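Local coordinates for ribosomal protein L11 methyltransferase (Lactobacillus delbrueckii subsp. bulgaricus ATCC BAA-365, PDB 3GRZ) that probably trimethylates lysine side chains of ribosomal protein L11 through its C-terminal methyltransferase part, with S-adenosyl-L-methionine as methyl donor, at residues T46-A57 against G153-D161; D66-L74 against D93-E101. All coordinates share one frame; numbering follows the deposited sequence.

Contact 1: residues T46-A57 against G153-D161; sequences TTQLAMLGIERA and GQVIFSGID
Helix 44-57 packs on strand 153-161 of the central sheet of a Rossmann-like, class I methyltransferase fold, and Ile156 and Ser158 carry most of the contact. The short axes run nearly antiparallel, at 156°, and approach to 7.3 Å. Small residues line the helix here: Ala50 CB touches Ser158 CB, and Ile156 CD1 lies 3.4 Å from Gly53 C, on bare backbone. With CG1 beside its own backbone N (chi1 -57°), Ile156 sends CD1 to Gly53 and to the Ile54 side chain, which it crosses at about a right angle, while CG2 rests near Ala50 O. Towards the start of the helix, Thr46 CG2 lies over the CA of Gly159, whose backbone angles call for glycine. Thr46 OG1 bonds to Asn132, a predicted S-adenosyl-L-methionine ligand, as is Thr47 on the helix. At the other end two waters join the segments: one accepts from Arg56 NH2 and Gln154 NE2, the other donates to Ala57 O and Gln154 OE1, so both ends of the amide are held. The second subunit packs on Leu49 and Leu52. Thr46 O accepts two bonds from opposite faces of its plane, one from Ala50 N within the helix and one from Ser158 OG, 2.8 Å away and tilted 21° from the carbonyl plane.

Contact 2: residues D66-L74 against D93-E101; sequences DVGTGSGIL and DESMTAAEE
Ser95 OG donates to Gly70 O where the glycine-rich loop after strand 63-67 meets helix 93-105, a site consistent with the S-adenosyl-L-methionine-binding loop of Rossmann-like methyltransferases; Gly68 is a predicted ligand. The bond is 2.7 Å long, lies in the carbonyl plane and uses a lone pair of Gly70 O. With OG anti to the backbone N (chi1 171°), Ser95 reaches Gly70 O; the same OG is within hydrogen-bonding reach of Asp90 OD2, itself an acceptor for Gly70 N, and the one hydroxyl proton may be shared between the two acceptors. Asp90, another predicted ligand, thus ties loop and helix together at one carboxylate.

Packing is tight at Gly72, whose CA lies 4.2 Å from Ala99 CA, the closest CA pair of the contact. Ala99 CB rests against this bare backbone, and Ala99 CA makes a CA-H...O contact of 3.5 Å with Ser71 O, which also accepts from Asn102. A type II' turn from Thr69 to Gly72 brings these carbonyls to the helix, and Ser71 OG, accepting from Ile73 N, forms an ST turn at the start of helix 73-80. Thr69 turns CG2 to Ser95 OG and the Ala99 methyl, while its OG1 donates to Asp66 OD2 from above the carboxylate plane, a link from the loop back to the end of strand 63-67.

The contact is looser at Met96, where CE only approaches Thr69 CG2 at 4.4 Å. Glu94, Glu100 and Glu101, whose ends lead away from the loop, are exposed. Met96 and Ala99 also touch Leu113 of strand 112-115, Ala98 meets Leu37 in a loop, and Asp66 pairs through its backbone with strand 85-90; the glycine-rich loop springs from the end of a strand inside the sheet and lies against helix 93-105.

How the contacts relate
The centres of contacts 1 and 2 lie about 17 Å apart, and both reach the same seven-stranded mixed sheet. Helix 44-57 comes first along the chain, followed by the two segments of contact 2 and then strand 153-161, so contact 1 brackets contact 2 in sequence. They meet directly: Leu74, early in helix 73-80, packs its two methyls on the helix of contact 1, CD1 lying 3.7 Å from Ala50 CB and CD2 near Met51 SD. Strand 126-132, which holds Asn132, lies between strands 63-67 and 153-161. The predicted S-adenosyl-L-methionine ligands Thr47 and Gly68, one in a segment of each contact, are thereby placed on one shared framework.

Contact 1: residues T46-A57 against G153-D161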
loop_
_atom_site.group_PDB
_atom_site.type_symbol
_atom_site.label_atom_id
_atom_site.label_comp_id
_atom_site.label_asym_id
_atom_site.label_seq_id
_atom_site.Cartn_x
_atom_site.Cartn_y
_atom_site.Cartn_z
ATOM N N THR B 46 -3.790 9.000 -8.142
ATOM C CA THR B 46 -2.340 8.976 -8.326
ATOM C C THR B 46 -1.618 9.266 -7.020
ATOM O O THR B 46 -0.560 8.688 -6.754
ATOM C CB THR B 46 -1.862 9.937 -9.438
ATOM O OG1 THR B 46 -2.186 11.280 -9.075
ATOM C CG2 THR B 46 -2.525 9.588 -10.777
ATOM N N THR B 47 -2.218 10.135 -6.197
ATOM C CA THR B 47 -1.712 10.400 -4.859
ATOM C C THR B 47 -1.700 9.107 -4.039
ATOM O O THR B 47 -0.700 8.799 -3.418
ATOM C CB THR B 47 -2.526 11.533 -4.155
ATOM O OG1 THR B 47 -2.294 12.754 -4.854
ATOM C CG2 THR B 47 -2.111 11.727 -2.709
ATOM N N GLN B 48 -2.801 8.351 -4.059
ATOM C CA GLN B 48 -2.883 7.100 -3.311
ATOM C C GLN B 48 -1.829 6.070 -3.771
ATOM O O GLN B 48 -1.232 5.402 -2.942
ATOM C CB GLN B 48 -4.284 6.492 -3.414
ATOM C CG GLN B 48 -4.455 5.215 -2.578
ATOM C CD GLN B 48 -5.818 4.583 -2.736
ATOM O OE1 GLN B 48 -6.154 4.053 -3.801
ATOM N NE2 GLN B 48 -6.624 4.645 -1.675
ATOM N N LEU B 49 -1.606 5.950 -5.082
ATOM C CA LEU B 49 -0.616 4.985 -5.600
ATOM C C LEU B 49 0.771 5.325 -5.086
ATOM O O LEU B 49 1.488 4.455 -4.560
ATOM C CB LEU B 49 -0.649 4.904 -7.139
ATOM C CG LEU B 49 -1.993 4.457 -7.756
ATOM C CD1 LEU B 49 -1.899 4.259 -9.260
ATOM C CD2 LEU B 49 -2.536 3.203 -7.066
ATOM N N ALA B 50 1.134 6.602 -5.200
ATOM C CA ALA B 50 2.422 7.091 -4.687
ATOM C C ALA B 50 2.551 6.845 -3.176
ATOM O O ALA B 50 3.568 6.319 -2.720
ATOM C CB ALA B 50 2.611 8.571 -5.026
ATOM N N MET B 51 1.499 7.166 -2.418
ATOM C CA MET B 51 1.479 6.928 -0.970
ATOM C C MET B 51 1.654 5.477 -0.548
ATOM O O MET B 51 2.341 5.204 0.443
ATOM C CB MET B 51 0.188 7.466 -0.318
ATOM C CG MET B 51 0.112 8.970 -0.218
ATOM S SD MET B 51 1.474 9.696 0.708
ATOM C CE MET B 51 1.689 8.504 2.056
ATOM N N LEU B 52 1.016 4.555 -1.274
ATOM C CA LEU B 52 1.174 3.113 -1.012
ATOM C C LEU B 52 2.614 2.670 -1.242
ATOM O O LEU B 52 3.143 1.856 -0.487
ATOM C CB LEU B 52 0.219 2.276 -1.869
ATOM C CG LEU B 52 -1.275 2.402 -1.555
ATOM C CD1 LEU B 52 -2.135 1.599 -2.551
ATOM C CD2 LEU B 52 -1.577 2.003 -0.111
ATOM N N GLY B 53 3.243 3.222 -2.276
ATOM C CA GLY B 53 4.667 2.989 -2.523
ATOM C C GLY B 53 5.560 3.500 -1.403
ATOM O O GLY B 53 6.557 2.852 -1.058
ATOM N N ILE B 54 5.227 4.673 -0.853
ATOM C CA ILE B 54 6.010 5.259 0.242
ATOM C C ILE B 54 5.827 4.427 1.511
ATOM O O ILE B 54 6.797 4.126 2.215
ATOM C CB ILE B 54 5.653 6.745 0.508
ATOM C CG1 ILE B 54 5.945 7.604 -0.716
ATOM C CG2 ILE B 54 6.437 7.300 1.716
ATOM C CD1 ILE B 54 5.373 9.032 -0.618
ATOM N N GLU B 55 4.587 4.021 1.768
ATOM C CA GLU B 55 4.263 3.168 2.913
ATOM C C GLU B 55 5.039 1.839 2.840
ATOM O O GLU B 55 5.532 1.346 3.851
ATOM C CB GLU B 55 2.741 2.928 2.973
ATOM C CG GLU B 55 2.259 1.855 3.960
ATOM C CD GLU B 55 2.276 2.313 5.412
ATOM O OE1 GLU B 55 2.328 3.537 5.661
ATOM O OE2 GLU B 55 2.238 1.445 6.315
ATOM N N ARG B 56 5.173 1.301 1.628
ATOM C CA ARG B 56 5.907 0.071 1.400
ATOM C C ARG B 56 7.398 0.282 1.617
ATOM O O ARG B 56 8.050 -0.536 2.274
ATOM C CB ARG B 56 5.613 -0.452 -0.007
ATOM C CG ARG B 56 6.418 -1.659 -0.451
ATOM C CD ARG B 56 6.125 -1.960 -1.917
ATOM N NE ARG B 56 6.995 -2.986 -2.469
ATOM C CZ ARG B 56 8.208 -2.758 -2.967
ATOM N NH1 ARG B 56 8.935 -3.762 -3.442
ATOM N NH2 ARG B 56 8.705 -1.536 -2.975
ATOM N N ALA B 57 7.931 1.378 1.072
ATOM C CA ALA B 57 9.376 1.626 1.086
ATOM C C ALA B 57 9.923 2.059 2.446
ATOM O O ALA B 57 11.067 1.763 2.764
ATOM C CB ALA B 57 9.772 2.652 0.004
ATOM N N GLY B 153 19.123 2.492 -3.432
ATOM C CA GLY B 153 18.123 3.539 -3.607
ATOM C C GLY B 153 16.884 3.038 -4.320
ATOM O O GLY B 153 16.968 2.181 -5.193
ATOM N N GLN B 154 15.728 3.575 -3.938
ATOM C CA GLN B 154 14.453 3.186 -4.518
ATOM C C GLN B 154 13.756 4.397 -5.124
ATOM O O GLN B 154 14.081 5.540 -4.796
ATOM C CB GLN B 154 13.573 2.539 -3.452
ATOM C CG GLN B 154 14.127 1.219 -2.989
ATOM C CD GLN B 154 13.380 0.658 -1.824
ATOM O OE1 GLN B 154 13.648 1.007 -0.671
ATOM N NE2 GLN B 154 12.448 -0.234 -2.106
ATOM N N VAL B 155 12.826 4.137 -6.032
ATOM C CA VAL B 155 12.154 5.191 -6.785
ATOM C C VAL B 155 10.662 4.846 -6.805
ATOM O O VAL B 155 10.287 3.684 -6.994
ATOM C CB VAL B 155 12.748 5.376 -8.228
ATOM C CG1 VAL B 155 11.982 6.394 -9.026
ATOM C CG2 VAL B 155 14.208 5.869 -8.179
ATOM N N ILE B 156 9.821 5.843 -6.563
ATOM C CA ILE B 156 8.378 5.688 -6.724
ATOM C C ILE B 156 7.852 6.683 -7.754
ATOM O O ILE B 156 8.005 7.895 -7.578
ATOM C CB ILE B 156 7.634 5.907 -5.399
ATOM C CG1 ILE B 156 8.168 4.938 -4.341
ATOM C CG2 ILE B 156 6.112 5.756 -5.599
ATOM C CD1 ILE B 156 7.930 5.418 -2.960
ATOM N N PHE B 157 7.262 6.160 -8.829
ATOM C CA PHE B 157 6.602 6.973 -9.846
ATOM C C PHE B 157 5.113 6.800 -9.749
ATOM O O PHE B 157 4.623 5.698 -9.512
ATOM C CB PHE B 157 6.988 6.556 -11.271
ATOM C CG PHE B 157 8.370 6.989 -11.703
ATOM C CD1 PHE B 157 9.129 7.881 -10.934
ATOM C CD2 PHE B 157 8.889 6.533 -12.916
ATOM C CE1 PHE B 157 10.393 8.290 -11.353
ATOM C CE2 PHE B 157 10.165 6.935 -13.350
ATOM C CZ PHE B 157 10.919 7.799 -12.565
ATOM N N SER B 158 4.391 7.888 -9.965
ATOM C CA SER B 158 2.955 7.821 -10.162
ATOM C C SER B 158 2.597 8.866 -11.216
ATOM O O SER B 158 3.479 9.621 -11.665
ATOM C CB SER B 158 2.217 8.071 -8.857
ATOM O OG SER B 158 0.860 7.706 -9.011
ATOM N N GLY B 159 1.334 8.888 -11.628
ATOM C CA GLY B 159 0.861 9.823 -12.649
ATOM C C GLY B 159 1.038 9.296 -14.067
ATOM O O GLY B 159 0.926 10.056 -15.025
ATOM N N ILE B 160 1.311 7.997 -14.195
ATOM C CA ILE B 160 1.511 7.360 -15.508
ATOM C C ILE B 160 0.188 6.873 -16.067
ATOM O O ILE B 160 -0.446 6.001 -15.475
ATOM C CB ILE B 160 2.487 6.157 -15.417
ATOM C CG1 ILE B 160 3.851 6.613 -14.917
ATOM C CG2 ILE B 160 2.645 5.458 -16.781
ATOM C CD1 ILE B 160 4.670 5.512 -14.234
ATOM N N ASP B 161 -0.244 7.428 -17.202
ATOM C CA ASP B 161 -1.382 6.843 -17.933
ATOM C C ASP B 161 -0.987 5.468 -18.494
ATOM O O ASP B 161 0.139 5.305 -18.940
ATOM C CB ASP B 161 -1.829 7.767 -19.069
ATOM C CG ASP B 161 -3.057 7.246 -19.774
ATOM O OD1 ASP B 161 -4.153 7.336 -19.189
ATOM O OD2 ASP B 161 -2.919 6.715 -20.895
HETATM O O HOH W 1 11.287 -0.856 -4.631
HETATM O O HOH W 2 12.912 0.018 1.590
#

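Contact 2: residues D66-L74 against D93-E101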
loop_
_atom_site.group_PDB
_atom_site.type_symbol
_atom_site.label_atom_id
_atom_site.label_comp_id
_atom_site.label_asym_id
_atom_site.label_seq_id
_atom_site.Cartn_x
_atom_site.Cartn_y
_atom_site.Cartn_z
ATOM N N ASP B 66 11.296 14.592 -3.339
ATOM C CA ASP B 66 9.974 14.602 -3.948
ATOM C C ASP B 66 10.015 15.570 -5.116
ATOM O O ASP B 66 10.071 16.789 -4.928
ATOM C CB ASP B 66 8.914 15.019 -2.918
ATOM C CG ASP B 66 7.497 15.111 -3.512
ATOM O OD1 ASP B 66 7.233 14.518 -4.589
ATOM O OD2 ASP B 66 6.636 15.786 -2.890
ATOM N N VAL B 67 9.985 15.022 -6.321
ATOM C CA VAL B 67 10.200 15.794 -7.539
ATOM C C VAL B 67 8.857 16.186 -8.131
ATOM O O VAL B 67 7.991 15.333 -8.293
ATOM C CB VAL B 67 11.028 14.975 -8.571
ATOM C CG1 VAL B 67 11.241 15.761 -9.856
ATOM C CG2 VAL B 67 12.373 14.579 -7.979
ATOM N N GLY B 68 8.681 17.470 -8.455
ATOM C CA GLY B 68 7.391 17.965 -8.954
ATOM C C GLY B 68 6.368 18.026 -7.838
ATOM O O GLY B 68 5.223 17.614 -8.007
ATOM N N THR B 69 6.791 18.551 -6.693
ATOM C CA THR B 69 6.050 18.418 -5.434
ATOM C C THR B 69 4.613 18.988 -5.438
ATOM O O THR B 69 3.755 18.519 -4.674
ATOM C CB THR B 69 6.894 18.966 -4.238
ATOM O OG1 THR B 69 6.364 18.492 -2.999
ATOM C CG2 THR B 69 6.911 20.497 -4.214
ATOM N N GLY B 70 4.355 19.972 -6.310
ATOM C CA GLY B 70 3.031 20.601 -6.433
ATOM C C GLY B 70 2.599 21.226 -5.128
ATOM O O GLY B 70 3.189 22.203 -4.666
ATOM N N SER B 71 1.611 20.600 -4.496
ATOM C CA SER B 71 1.064 21.049 -3.220
ATOM C C SER B 71 1.963 20.683 -2.030
ATOM O O SER B 71 1.773 21.196 -0.918
ATOM C CB SER B 71 -0.297 20.402 -3.006
ATOM O OG SER B 71 -0.126 19.020 -2.757
ATOM N N GLY B 72 2.902 19.766 -2.260
ATOM C CA GLY B 72 3.795 19.257 -1.208
ATOM C C GLY B 72 3.275 18.024 -0.492
ATOM O O GLY B 72 3.907 17.548 0.442
ATOM N N ILE B 73 2.117 17.506 -0.920
ATOM C CA ILE B 73 1.445 16.391 -0.224
ATOM C C ILE B 73 2.384 15.191 0.068
ATOM O O ILE B 73 2.467 14.730 1.212
ATOM C CB ILE B 73 0.117 15.945 -0.963
ATOM C CG1 ILE B 73 -0.560 14.755 -0.279
ATOM C CG2 ILE B 73 0.345 15.617 -2.449
ATOM C CD1 ILE B 73 -1.094 15.048 1.086
ATOM N N LEU B 74 3.105 14.728 -0.957
ATOM C CA LEU B 74 3.975 13.565 -0.801
ATOM C C LEU B 74 5.204 13.859 0.064
ATOM O O LEU B 74 5.615 13.009 0.858
ATOM C CB LEU B 74 4.372 12.981 -2.152
ATOM C CG LEU B 74 3.260 12.526 -3.110
ATOM C CD1 LEU B 74 3.862 11.982 -4.396
ATOM C CD2 LEU B 74 2.319 11.499 -2.471
ATOM N N ASP B 93 6.975 29.233 -8.493
ATOM C CA ASP B 93 6.856 29.981 -7.243
ATOM C C ASP B 93 5.669 29.507 -6.422
ATOM O O ASP B 93 5.746 29.424 -5.200
ATOM C CB ASP B 93 6.683 31.486 -7.530
ATOM C CG ASP B 93 7.979 32.170 -7.944
ATOM O OD1 ASP B 93 7.915 33.182 -8.682
ATOM O OD2 ASP B 93 9.061 31.706 -7.529
ATOM N N GLU B 94 4.566 29.199 -7.100
ATOM C CA GLU B 94 3.333 28.864 -6.398
ATOM C C GLU B 94 3.362 27.482 -5.801
ATOM O O GLU B 94 2.709 27.261 -4.801
ATOM C CB GLU B 94 2.065 29.048 -7.242
ATOM C CG GLU B 94 2.259 29.038 -8.711
ATOM C CD GLU B 94 2.817 30.345 -9.235
ATOM O OE1 GLU B 94 2.314 31.432 -8.878
ATOM O OE2 GLU B 94 3.781 30.260 -10.002
ATOM N N SER B 95 4.116 26.563 -6.400
ATOM C CA SER B 95 4.366 25.283 -5.732
ATOM C C SER B 95 5.224 25.470 -4.484
ATOM O O SER B 95 4.933 24.898 -3.438
ATOM C CB SER B 95 5.015 24.263 -6.668
ATOM O OG SER B 95 5.409 23.134 -5.906
ATOM N N MET B 96 6.277 26.282 -4.600
ATOM C CA MET B 96 7.115 26.620 -3.460
ATOM C C MET B 96 6.301 27.220 -2.313
ATOM O O MET B 96 6.485 26.828 -1.165
ATOM C CB MET B 96 8.267 27.542 -3.873
ATOM C CG MET B 96 9.284 26.913 -4.846
ATOM S SD MET B 96 10.276 25.572 -4.144
ATOM C CE MET B 96 9.388 24.142 -4.709
ATOM N N THR B 97 5.359 28.108 -2.643
ATOM C CA THR B 97 4.419 28.683 -1.666
ATOM C C THR B 97 3.479 27.631 -1.072
ATOM O O THR B 97 3.334 27.545 0.153
ATOM C CB THR B 97 3.584 29.836 -2.303
ATOM O OG1 THR B 97 4.472 30.852 -2.770
ATOM C CG2 THR B 97 2.604 30.462 -1.297
ATOM N N ALA B 98 2.840 26.836 -1.934
ATOM C CA ALA B 98 1.889 25.837 -1.467
ATOM C C ALA B 98 2.566 24.798 -0.557
ATOM O O ALA B 98 2.062 24.521 0.520
ATOM C CB ALA B 98 1.181 25.167 -2.645
ATOM N N ALA B 99 3.719 24.273 -0.980
ATOM C CA ALA B 99 4.452 23.259 -0.198
ATOM C C ALA B 99 4.844 23.765 1.184
ATOM O O ALA B 99 4.610 23.075 2.176
ATOM C CB ALA B 99 5.678 22.754 -0.952
ATOM N N GLU B 100 5.394 24.980 1.253
ATOM C CA GLU B 100 5.755 25.590 2.539
ATOM C C GLU B 100 4.553 25.829 3.445
ATOM O O GLU B 100 4.585 25.468 4.635
ATOM C CB GLU B 100 6.526 26.898 2.353
ATOM C CG GLU B 100 7.077 27.443 3.677
ATOM C CD GLU B 100 7.891 28.723 3.535
ATOM O OE1 GLU B 100 7.835 29.391 2.481
ATOM O OE2 GLU B 100 8.592 29.065 4.505
ATOM N N GLU B 101 3.495 26.414 2.882
ATOM C CA GLU B 101 2.298 26.740 3.651
ATOM C C GLU B 101 1.525 25.494 4.092
ATOM O O GLU B 101 1.072 25.424 5.240
ATOM C CB GLU B 101 1.398 27.736 2.887
ATOM C CG GLU B 101 2.083 29.106 2.653
ATOM C CD GLU B 101 1.127 30.265 2.300
ATOM O OE1 GLU B 101 -0.115 30.113 2.413
ATOM O OE2 GLU B 101 1.639 31.345 1.917
#